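Local coordinates for protein putative oxidoreductase (Staphylococcus aureus subsp. aureus, PDB 3IV4) that probably carries out thiol-disulfide exchange as a thioredoxin-fold oxidoreductase of the monothiol bacilliredoxin family, serving bacillithiol-based redox control, at residues Cys36-Asn41 with Glu81-Phe86; Asn47-Glu52 with Ser106-Glu111; Thr76-Glu81 with Val94-His99. All coordinates share one frame; numbering follows the deposited sequence.

Contact 1 of 3, residues Cys36-Asn41 with Glu81-Phe86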
loop_
_atom_site.group_PDB
_atom_site.type_symbol
_atom_site.label_atom_id
_atom_site.label_comp_id
_atom_site.label_asym_id
_atom_site.label_seq_id
_atom_site.Cartn_x
_atom_site.Cartn_y
_atom_site.Cartn_z
ATOM N N CYS A 36 15.386 -1.959 -2.813
ATOM C CA CYS A 36 15.560 -1.626 -1.398
ATOM C C CYS A 36 15.142 -2.775 -0.457
ATOM O O CYS A 36 13.961 -3.121 -0.417
ATOM C CB CYS A 36 14.741 -0.356 -1.104
ATOM S SG CYS A 36 14.646 0.202 0.589
ATOM N N PRO A 37 16.102 -3.376 0.297
ATOM C CA PRO A 37 15.757 -4.366 1.331
ATOM C C PRO A 37 14.725 -3.885 2.339
ATOM O O PRO A 37 13.895 -4.677 2.761
ATOM C CB PRO A 37 17.089 -4.663 2.038
ATOM C CG PRO A 37 18.140 -4.119 1.189
ATOM C CD PRO A 37 17.560 -3.104 0.250
ATOM N N ILE A 38 14.746 -2.607 2.699
ATOM C CA ILE A 38 13.747 -2.102 3.650
ATOM C C ILE A 38 12.349 -2.184 3.022
ATOM O O ILE A 38 11.371 -2.600 3.662
ATOM C CB ILE A 38 14.062 -0.651 4.131
ATOM C CG1 ILE A 38 15.383 -0.621 4.894
ATOM C CG2 ILE A 38 12.912 -0.115 5.007
ATOM C CD1 ILE A 38 16.017 0.759 5.029
ATOM N N SER A 39 12.251 -1.812 1.754
ATOM C CA SER A 39 10.984 -1.924 1.044
ATOM C C SER A 39 10.534 -3.378 0.872
ATOM O O SER A 39 9.349 -3.703 1.063
ATOM C CB SER A 39 11.056 -1.213 -0.314
ATOM O OG SER A 39 9.744 -0.925 -0.768
ATOM N N ALA A 40 11.468 -4.265 0.528
ATOM C CA ALA A 40 11.123 -5.684 0.434
ATOM C C ALA A 40 10.609 -6.244 1.756
ATOM O O ALA A 40 9.688 -7.053 1.751
ATOM C CB ALA A 40 12.347 -6.492 -0.019
ATOM N N ASN A 41 11.209 -5.831 2.872
ATOM C CA ASN A 41 10.721 -6.258 4.196
ATOM C C ASN A 41 9.279 -5.788 4.407
ATOM O O ASN A 41 8.416 -6.553 4.865
ATOM C CB ASN A 41 11.624 -5.685 5.300
ATOM C CG ASN A 41 12.982 -6.364 5.375
ATOM O OD1 ASN A 41 13.164 -7.473 4.882
ATOM N ND2 ASN A 41 13.946 -5.694 6.011
ATOM N N GLU A 81 7.485 8.851 0.935
ATOM C CA GLU A 81 8.546 7.978 1.451
ATOM C C GLU A 81 8.411 6.673 0.708
ATOM O O GLU A 81 7.364 6.384 0.123
ATOM C CB GLU A 81 8.395 7.675 2.948
ATOM C CG GLU A 81 8.334 8.891 3.855
ATOM C CD GLU A 81 9.682 9.528 4.120
ATOM O OE1 GLU A 81 10.737 8.990 3.702
ATOM O OE2 GLU A 81 9.671 10.589 4.773
ATOM N N SER A 82 9.462 5.862 0.770
ATOM C CA SER A 82 9.353 4.488 0.314
ATOM C C SER A 82 10.197 3.585 1.212
ATOM O O SER A 82 11.358 3.898 1.498
ATOM C CB SER A 82 9.736 4.358 -1.151
ATOM O OG SER A 82 9.362 3.082 -1.621
ATOM N N PRO A 83 9.617 2.479 1.696
ATOM C CA PRO A 83 8.244 2.039 1.500
ATOM C C PRO A 83 7.289 2.885 2.344
ATOM O O PRO A 83 7.675 3.401 3.385
ATOM C CB PRO A 83 8.273 0.602 2.017
ATOM C CG PRO A 83 9.297 0.617 3.088
ATOM C CD PRO A 83 10.356 1.575 2.599
ATOM N N GLN A 84 6.034 2.969 1.920
ATOM C CA GLN A 84 5.047 3.780 2.626
ATOM C C GLN A 84 3.695 3.149 2.417
ATOM O O GLN A 84 3.307 2.881 1.285
ATOM C CB GLN A 84 5.076 5.203 2.080
ATOM C CG GLN A 84 4.211 6.180 2.846
ATOM C CD GLN A 84 4.440 7.609 2.336
ATOM O OE1 GLN A 84 4.407 7.859 1.123
ATOM N NE2 GLN A 84 4.714 8.537 3.256
ATOM N N ALA A 85 2.958 2.920 3.497
ATOM C CA ALA A 85 1.678 2.237 3.367
ATOM C C ALA A 85 0.563 3.145 3.835
ATOM O O ALA A 85 0.756 3.944 4.758
ATOM C CB ALA A 85 1.684 0.931 4.174
ATOM N N PHE A 86 -0.588 3.019 3.179
ATOM C CA PHE A 86 -1.754 3.849 3.461
ATOM C C PHE A 86 -2.967 2.947 3.603
ATOM O O PHE A 86 -3.058 1.908 2.962
ATOM C CB PHE A 86 -2.038 4.771 2.270
ATOM C CG PHE A 86 -1.007 5.811 2.050
ATOM C CD1 PHE A 86 -1.121 7.050 2.681
ATOM C CD2 PHE A 86 0.102 5.572 1.221
ATOM C CE1 PHE A 86 -0.156 8.038 2.492
ATOM C CE2 PHE A 86 1.056 6.553 1.028
ATOM C CZ PHE A 86 0.928 7.783 1.668
#
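The puckered ring of Pro-83 turns its outer carbons CB, CG and CD onto the first turn of helix 37-53. CG comes 3.7 Å from Ser-39 CA, while CD meets the branch methyl of Ile-38, with 3.9 Å between Ile-38 CG2 and Pro-83 CD. That methyl is the Ile-38 branch lying anti to the backbone N, the direction in which Pro-83 lies, while CG1 runs off beside the N; the two side chains cross at about a right angle. On the other flank of the ring, Pro-83 CB sits 3.5 Å from Ser-39 OG, a van der Waals touch.

The hydroxyl of Ser-39, swung anti to its N (chi1 -160°), is engaged by His-32 ND1 and Ser-33 N, two bonds that fix its rotation. Ser-82 OG bonds to Ser-33 OG, and both hydroxyls, too far apart to bond each other, thus have a partner in Ser-33. No hydrogen bond joins the two segments; the contact rests on shape. The peptide bond between Ser-82 and Pro-83 is cis, which turns the ring to the helix as the chain enters strand 84-89. Behind the turn, Gln-84 OE1 accepts a weak 3.2 Å bond from Glu-81 N and its NE2 binds Lys-79 O. At the helix start Cys-36 is the N-cap; a capping bond from Ser-39 N to its SG is doubtful, since it rests on one of two modelled conformers.

A cysteine at the N-terminus of this helix, followed by Pro-Ile-Ser and faced by a cis-proline loop, is the active-site layout of the thioredoxin fold. Ser-39 stands where dithiol relatives carry the second cysteine of the CXXC motif, consistent with a monothiol bacilliredoxin.

Contact 2 of 3, residues Asn47-Glu52 with Ser106-Glu111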
loop_
_atom_site.group_PDB
_atom_site.type_symbol
_atom_site.label_atom_id
_atom_site.label_comp_id
_atom_site.label_asym_id
_atom_site.label_seq_id
_atom_site.Cartn_x
_atom_site.Cartn_y
_atom_site.Cartn_z
ATOM N N ASN A 47 2.162 -8.456 2.375
ATOM C CA ASN A 47 1.621 -9.724 1.883
ATOM C C ASN A 47 1.185 -10.668 2.990
ATOM O O ASN A 47 0.179 -11.346 2.843
ATOM C CB ASN A 47 2.638 -10.467 1.016
ATOM C CG ASN A 47 2.597 -10.046 -0.424
ATOM O OD1 ASN A 47 1.607 -10.255 -1.119
ATOM N ND2 ASN A 47 3.689 -9.459 -0.892
ATOM N N LYS A 48 1.962 -10.748 4.073
ATOM C CA LYS A 48 1.606 -11.614 5.212
ATOM C C LYS A 48 0.312 -11.152 5.856
ATOM O O LYS A 48 -0.579 -11.949 6.152
ATOM C CB LYS A 48 2.736 -11.625 6.244
ATOM C CG LYS A 48 3.849 -12.603 5.909
ATOM C CD LYS A 48 5.080 -12.217 6.683
ATOM C CE LYS A 48 6.135 -13.282 6.604
ATOM N NZ LYS A 48 7.246 -12.823 7.496
ATOM N N PHE A 49 0.177 -9.848 6.031
ATOM C CA PHE A 49 -1.035 -9.301 6.610
ATOM C C PHE A 49 -2.258 -9.566 5.716
ATOM O O PHE A 49 -3.298 -10.072 6.181
ATOM C CB PHE A 49 -0.825 -7.798 6.816
ATOM C CG PHE A 49 -2.089 -7.054 7.136
ATOM C CD1 PHE A 49 -2.663 -7.151 8.404
ATOM C CD2 PHE A 49 -2.704 -6.258 6.166
ATOM C CE1 PHE A 49 -3.830 -6.466 8.702
ATOM C CE2 PHE A 49 -3.866 -5.572 6.455
ATOM C CZ PHE A 49 -4.423 -5.672 7.727
ATOM N N LEU A 50 -2.148 -9.219 4.432
ATOM C CA LEU A 50 -3.286 -9.378 3.530
ATOM C C LEU A 50 -3.705 -10.832 3.369
ATOM O O LEU A 50 -4.911 -11.147 3.352
ATOM C CB LEU A 50 -2.959 -8.778 2.167
ATOM C CG LEU A 50 -2.769 -7.265 2.131
ATOM C CD1 LEU A 50 -2.119 -6.868 0.807
ATOM C CD2 LEU A 50 -4.082 -6.533 2.392
ATOM N N TYR A 51 -2.709 -11.705 3.244
ATOM C CA TYR A 51 -2.947 -13.150 3.126
ATOM C C TYR A 51 -3.668 -13.708 4.356
ATOM O O TYR A 51 -4.634 -14.450 4.235
ATOM C CB TYR A 51 -1.622 -13.863 2.877
ATOM C CG TYR A 51 -1.697 -15.352 2.738
ATOM C CD1 TYR A 51 -2.324 -15.941 1.651
ATOM C CD2 TYR A 51 -1.092 -16.167 3.680
ATOM C CE1 TYR A 51 -2.363 -17.337 1.524
ATOM C CE2 TYR A 51 -1.120 -17.536 3.566
ATOM C CZ TYR A 51 -1.764 -18.114 2.498
ATOM O OH TYR A 51 -1.777 -19.490 2.395
ATOM N N GLU A 52 -3.226 -13.298 5.539
ATOM C CA GLU A 52 -3.876 -13.738 6.778
ATOM C C GLU A 52 -5.316 -13.209 6.863
ATOM O O GLU A 52 -6.206 -13.882 7.407
ATOM C CB GLU A 52 -3.031 -13.295 7.987
ATOM C CG GLU A 52 -3.273 -14.026 9.309
ATOM C CD GLU A 52 -3.269 -15.549 9.191
ATOM O OE1 GLU A 52 -4.366 -16.109 8.982
ATOM O OE2 GLU A 52 -2.192 -16.188 9.295
ATOM N N SER A 106 1.173 -3.246 12.820
ATOM C CA SER A 106 0.722 -1.882 12.553
ATOM C C SER A 106 -0.406 -1.834 11.529
ATOM O O SER A 106 -1.339 -1.037 11.657
ATOM C CB SER A 106 1.873 -0.966 12.169
ATOM O OG SER A 106 2.331 -1.224 10.851
ATOM N N LEU A 107 -0.327 -2.701 10.520
ATOM C CA LEU A 107 -1.405 -2.832 9.550
ATOM C C LEU A 107 -2.686 -3.259 10.253
ATOM O O LEU A 107 -3.763 -2.736 9.972
ATOM C CB LEU A 107 -1.008 -3.811 8.437
ATOM C CG LEU A 107 0.108 -3.312 7.492
ATOM C CD1 LEU A 107 0.845 -4.469 6.833
ATOM C CD2 LEU A 107 -0.452 -2.383 6.420
ATOM N N ALA A 108 -2.561 -4.188 11.196
ATOM C CA ALA A 108 -3.732 -4.631 11.953
ATOM C C ALA A 108 -4.326 -3.512 12.826
ATOM O O ALA A 108 -5.546 -3.352 12.904
ATOM C CB ALA A 108 -3.383 -5.840 12.779
ATOM N N GLN A 109 -3.461 -2.709 13.434
ATOM C CA GLN A 109 -3.902 -1.565 14.232
ATOM C C GLN A 109 -4.639 -0.534 13.397
ATOM O O GLN A 109 -5.565 0.116 13.891
ATOM C CB GLN A 109 -2.710 -0.897 14.902
ATOM C CG GLN A 109 -2.120 -1.672 16.058
ATOM C CD GLN A 109 -0.596 -1.467 16.205
ATOM O OE1 GLN A 109 -0.037 -0.449 15.783
ATOM N NE2 GLN A 109 0.069 -2.443 16.795
ATOM N N ALA A 110 -4.247 -0.401 12.128
ATOM C CA ALA A 110 -4.889 0.557 11.231
ATOM C C ALA A 110 -6.380 0.306 11.099
ATOM O O ALA A 110 -7.156 1.240 10.893
ATOM C CB ALA A 110 -4.225 0.516 9.847
ATOM N N GLU A 111 -6.780 -0.957 11.218
ATOM C CA GLU A 111 -8.173 -1.345 11.021
ATOM C C GLU A 111 -9.077 -1.087 12.223
ATOM O O GLU A 111 -10.305 -1.085 12.068
ATOM C CB GLU A 111 -8.267 -2.827 10.663
ATOM C CG GLU A 111 -7.467 -3.229 9.445
ATOM C CD GLU A 111 -7.714 -4.674 9.063
ATOM O OE1 GLU A 111 -7.314 -5.585 9.819
ATOM O OE2 GLU A 111 -8.306 -4.890 7.994
#
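Helices 37-53 and 104-110 draw together where Phe-49 CA and Leu-107 CA lie 7.1 Å apart. These helices belong to the thioredoxin fold and pack beside each other against the central sheet. Phe-49 does most of the filling: with CG anti to its backbone N (chi1 168°), the ring is projected at the second helix. Leu-107 CB stands over one face, almost exactly above the middle, 3.5 Å from the Phe-49 ring centroid and 7° off the ring normal, a CH-pi contact. The leucine then bends back along the phenylalanine stem, bringing its CD1 within 3.7 Å of Phe-49 CB.

Ala-108 adds its backbone, obliquely placed, with its N 3.6 Å from Phe-49 CE1; its methyl is a little farther from the same carbon. Phe-28 of strand 26-32 meets the phenyl ring edge-to-face and also touches Leu-107, so sheet and both helices converge on this aromatic. Trp-95 of the edge strand packs on Leu-107 and Ala-110.

Glu-111 closes the outer end. Its extended chain comes from the opposite direction and meets the ring of Phe-49 at its edge, the carboxylate turned 72° to the ring plane. OE1 is also salt-bridged to Arg-53 NE, which anchors the group at the ring edge, where Glu-111 OE1 lies 3.6 Å from Phe-49 CZ.

Contact 3 of 3, residues Thr76-Glu81 with Val94-His99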
loop_
_atom_site.group_PDB
_atom_site.type_symbol
_atom_site.label_atom_id
_atom_site.label_comp_id
_atom_site.label_asym_id
_atom_site.label_seq_id
_atom_site.Cartn_x
_atom_site.Cartn_y
_atom_site.Cartn_z
ATOM N N THR A 76 -3.156 12.735 -0.039
ATOM C CA THR A 76 -3.127 12.481 1.403
ATOM C C THR A 76 -2.447 13.607 2.163
ATOM O O THR A 76 -2.497 13.656 3.401
ATOM C CB THR A 76 -2.320 11.170 1.669
ATOM O OG1 THR A 76 -0.973 11.335 1.186
ATOM C CG2 THR A 76 -2.975 9.961 0.976
ATOM N N ASN A 77 -1.821 14.530 1.433
ATOM C CA ASN A 77 -0.911 15.502 2.036
ATOM C C ASN A 77 0.186 14.919 2.930
ATOM O O ASN A 77 0.645 15.555 3.881
ATOM C CB ASN A 77 -1.666 16.623 2.751
ATOM C CG ASN A 77 -0.860 17.897 2.783
ATOM O OD1 ASN A 77 -0.007 18.128 1.910
ATOM N ND2 ASN A 77 -1.092 18.719 3.792
ATOM N N VAL A 78 0.619 13.704 2.585
ATOM C CA VAL A 78 1.709 13.044 3.271
ATOM C C VAL A 78 2.911 13.000 2.329
ATOM O O VAL A 78 2.829 12.440 1.237
ATOM C CB VAL A 78 1.309 11.619 3.722
ATOM C CG1 VAL A 78 2.494 10.906 4.346
ATOM C CG2 VAL A 78 0.150 11.691 4.732
ATOM N N LYS A 79 4.024 13.606 2.733
ATOM C CA LYS A 79 5.176 13.660 1.838
ATOM C C LYS A 79 5.703 12.261 1.547
ATOM O O LYS A 79 5.636 11.347 2.377
ATOM C CB LYS A 79 6.276 14.587 2.359
ATOM C CG LYS A 79 5.894 16.080 2.349
ATOM C CD LYS A 79 5.865 16.713 0.960
ATOM C CE LYS A 79 5.124 18.041 0.986
ATOM N NZ LYS A 79 3.651 17.811 1.206
ATOM N N HIS A 80 6.181 12.115 0.327
ATOM C CA HIS A 80 6.585 10.827 -0.177
ATOM C C HIS A 80 7.678 10.139 0.651
ATOM O O HIS A 80 8.680 10.758 1.009
ATOM C CB HIS A 80 7.069 10.972 -1.614
ATOM C CG HIS A 80 7.684 9.723 -2.136
ATOM N ND1 HIS A 80 6.921 8.642 -2.513
ATOM C CD2 HIS A 80 8.978 9.345 -2.274
ATOM C CE1 HIS A 80 7.716 7.661 -2.901
ATOM N NE2 HIS A 80 8.968 8.059 -2.760
ATOM N N GLU A 81 7.485 8.851 0.935
ATOM C CA GLU A 81 8.546 7.978 1.451
ATOM C C GLU A 81 8.411 6.673 0.708
ATOM O O GLU A 81 7.364 6.384 0.123
ATOM C CB GLU A 81 8.395 7.675 2.948
ATOM C CG GLU A 81 8.334 8.891 3.855
ATOM C CD GLU A 81 9.682 9.528 4.120
ATOM O OE1 GLU A 81 10.737 8.990 3.702
ATOM O OE2 GLU A 81 9.671 10.589 4.773
ATOM N N VAL A 94 -6.997 7.140 6.444
ATOM C CA VAL A 94 -7.175 7.121 7.898
ATOM C C VAL A 94 -5.910 6.715 8.656
ATOM O O VAL A 94 -5.880 6.791 9.887
ATOM C CB VAL A 94 -8.352 6.222 8.345
ATOM C CG1 VAL A 94 -9.688 6.681 7.725
ATOM C CG2 VAL A 94 -8.093 4.814 8.005
ATOM N N TRP A 95 -4.877 6.276 7.925
ATOM C CA TRP A 95 -3.635 5.791 8.543
ATOM C C TRP A 95 -2.544 5.745 7.491
ATOM O O TRP A 95 -2.806 5.458 6.312
ATOM C CB TRP A 95 -3.874 4.376 9.099
ATOM C CG TRP A 95 -2.689 3.548 9.589
ATOM C CD1 TRP A 95 -2.278 3.369 10.893
ATOM C CD2 TRP A 95 -1.845 2.694 8.791
ATOM N NE1 TRP A 95 -1.233 2.471 10.941
ATOM C CE2 TRP A 95 -0.962 2.035 9.669
ATOM C CE3 TRP A 95 -1.771 2.412 7.412
ATOM C CZ2 TRP A 95 0.010 1.150 9.221
ATOM C CZ3 TRP A 95 -0.821 1.521 6.970
ATOM C CH2 TRP A 95 0.057 0.895 7.874
ATOM N N ASN A 96 -1.316 6.015 7.920
ATOM C CA ASN A 96 -0.151 5.703 7.095
ATOM C C ASN A 96 1.038 5.360 8.000
ATOM O O ASN A 96 1.086 5.788 9.164
ATOM C CB ASN A 96 0.190 6.871 6.166
ATOM C CG ASN A 96 0.763 8.063 6.903
ATOM O OD1 ASN A 96 1.953 8.111 7.180
ATOM N ND2 ASN A 96 -0.085 9.041 7.214
ATOM N N ARG A 97 1.985 4.607 7.449
ATOM C CA ARG A 97 3.259 4.341 8.103
ATOM C C ARG A 97 4.310 4.190 7.036
ATOM O O ARG A 97 3.992 3.910 5.870
ATOM C CB ARG A 97 3.227 3.055 8.949
ATOM C CG ARG A 97 2.473 3.134 10.269
ATOM C CD ARG A 97 3.007 4.193 11.233
ATOM N NE ARG A 97 2.375 4.082 12.548
ATOM C CZ ARG A 97 1.181 4.593 12.862
ATOM N NH1 ARG A 97 0.485 5.286 11.963
ATOM N NH2 ARG A 97 0.685 4.418 14.087
ATOM N N ASP A 98 5.571 4.339 7.422
ATOM C CA ASP A 98 6.632 4.155 6.447
ATOM C C ASP A 98 7.780 3.365 7.039
ATOM O O ASP A 98 7.842 3.157 8.256
ATOM C CB ASP A 98 7.116 5.501 5.884
ATOM C CG ASP A 98 7.593 6.433 6.965
ATOM O OD1 ASP A 98 8.716 6.232 7.480
ATOM O OD2 ASP A 98 6.853 7.394 7.299
ATOM N N HIS A 99 8.664 2.902 6.151
ATOM C CA HIS A 99 9.848 2.120 6.542
ATOM C C HIS A 99 9.502 0.968 7.466
ATOM O O HIS A 99 8.500 0.284 7.235
ATOM C CB HIS A 99 10.966 3.036 7.070
ATOM C CG HIS A 99 11.407 4.056 6.070
ATOM N ND1 HIS A 99 10.799 5.285 5.947
ATOM C CD2 HIS A 99 12.391 4.029 5.136
ATOM C CE1 HIS A 99 11.366 5.959 4.962
ATOM N NE2 HIS A 99 12.346 5.224 4.463
#
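His-99 ND1 donates a short, nearly straight bond to Asp-98 OD1 (2.8 Å, 178° at the hydrogen), and the same imidazole turns its CE1 toward Glu-81. The carboxylate oxygen lies in the plane of the ring and is met on its anti side, somewhat out of the carboxylate plane; this holds the histidine against its own neighbour. Along another part of the ring edge, again in plane, Glu-81 OE1 stands 3.3 Å from His-99 CE1, with the two flat groups 66° apart. A bend at chi2 of Glu-81 folds the carboxylate back to the ring.

The stem of Glu-81 also packs on Asp-98, its CB 3.9 Å from Asp-98 CB, and the two acids run past one another at a slant. Their carboxylates do not touch, Glu-81 OE2 and Asp-98 OD2 being 5.0 Å apart.

Farther down, the two methyls of Val-78 meet the amide of Asn-96 from the opposite direction: CG2 lies 3.6 Å from Asn-96 ND2 and CG1 is 4.0 Å from Asn-96 OD1. The valine is positioned by an ST turn, in which OG1 of Thr-76, the last residue of helix 66-76, accepts from Val-78 N and is also bonded to Ile-72 O. Arg-97 points to the other side of the strand. Its NH1 donates to Asn-96 O at 2.9 Å, and Trp-95 NE1 lies over one guanidinium face.

No hydrogen bond crosses between the segments, although the touching parts run within 19° of one direction. Between these segments only side chains touch, laying the loop against 92-98, an edge strand of the sheet. This loop is the connection of the thioredoxin fold that leaves helix 66-76 and leads to the cis-proline turn.

Contacts 1 and 3 share Glu-81 and are stitched by the antiparallel pairing of strands 84-89 and 92-98: Ala-85 N lies 2.8 Å from Arg-97 O, and Pro-83 O 3.0 Å from His-99 N. The loop of contact 3 thus leads straight into the cis-proline turn that faces Cys-36, the probable reactive thiol. Contacts 1 and 2 both use helix 37-53 but do not touch, their centres about 15 Å apart; one lies at the probable active-site end and the other in its later turns. Contact 2 reaches contact 3 through Trp-95, whose CD2 is 3.4 Å from Ala-110 CB, joining the C-terminal helix to the edge strand.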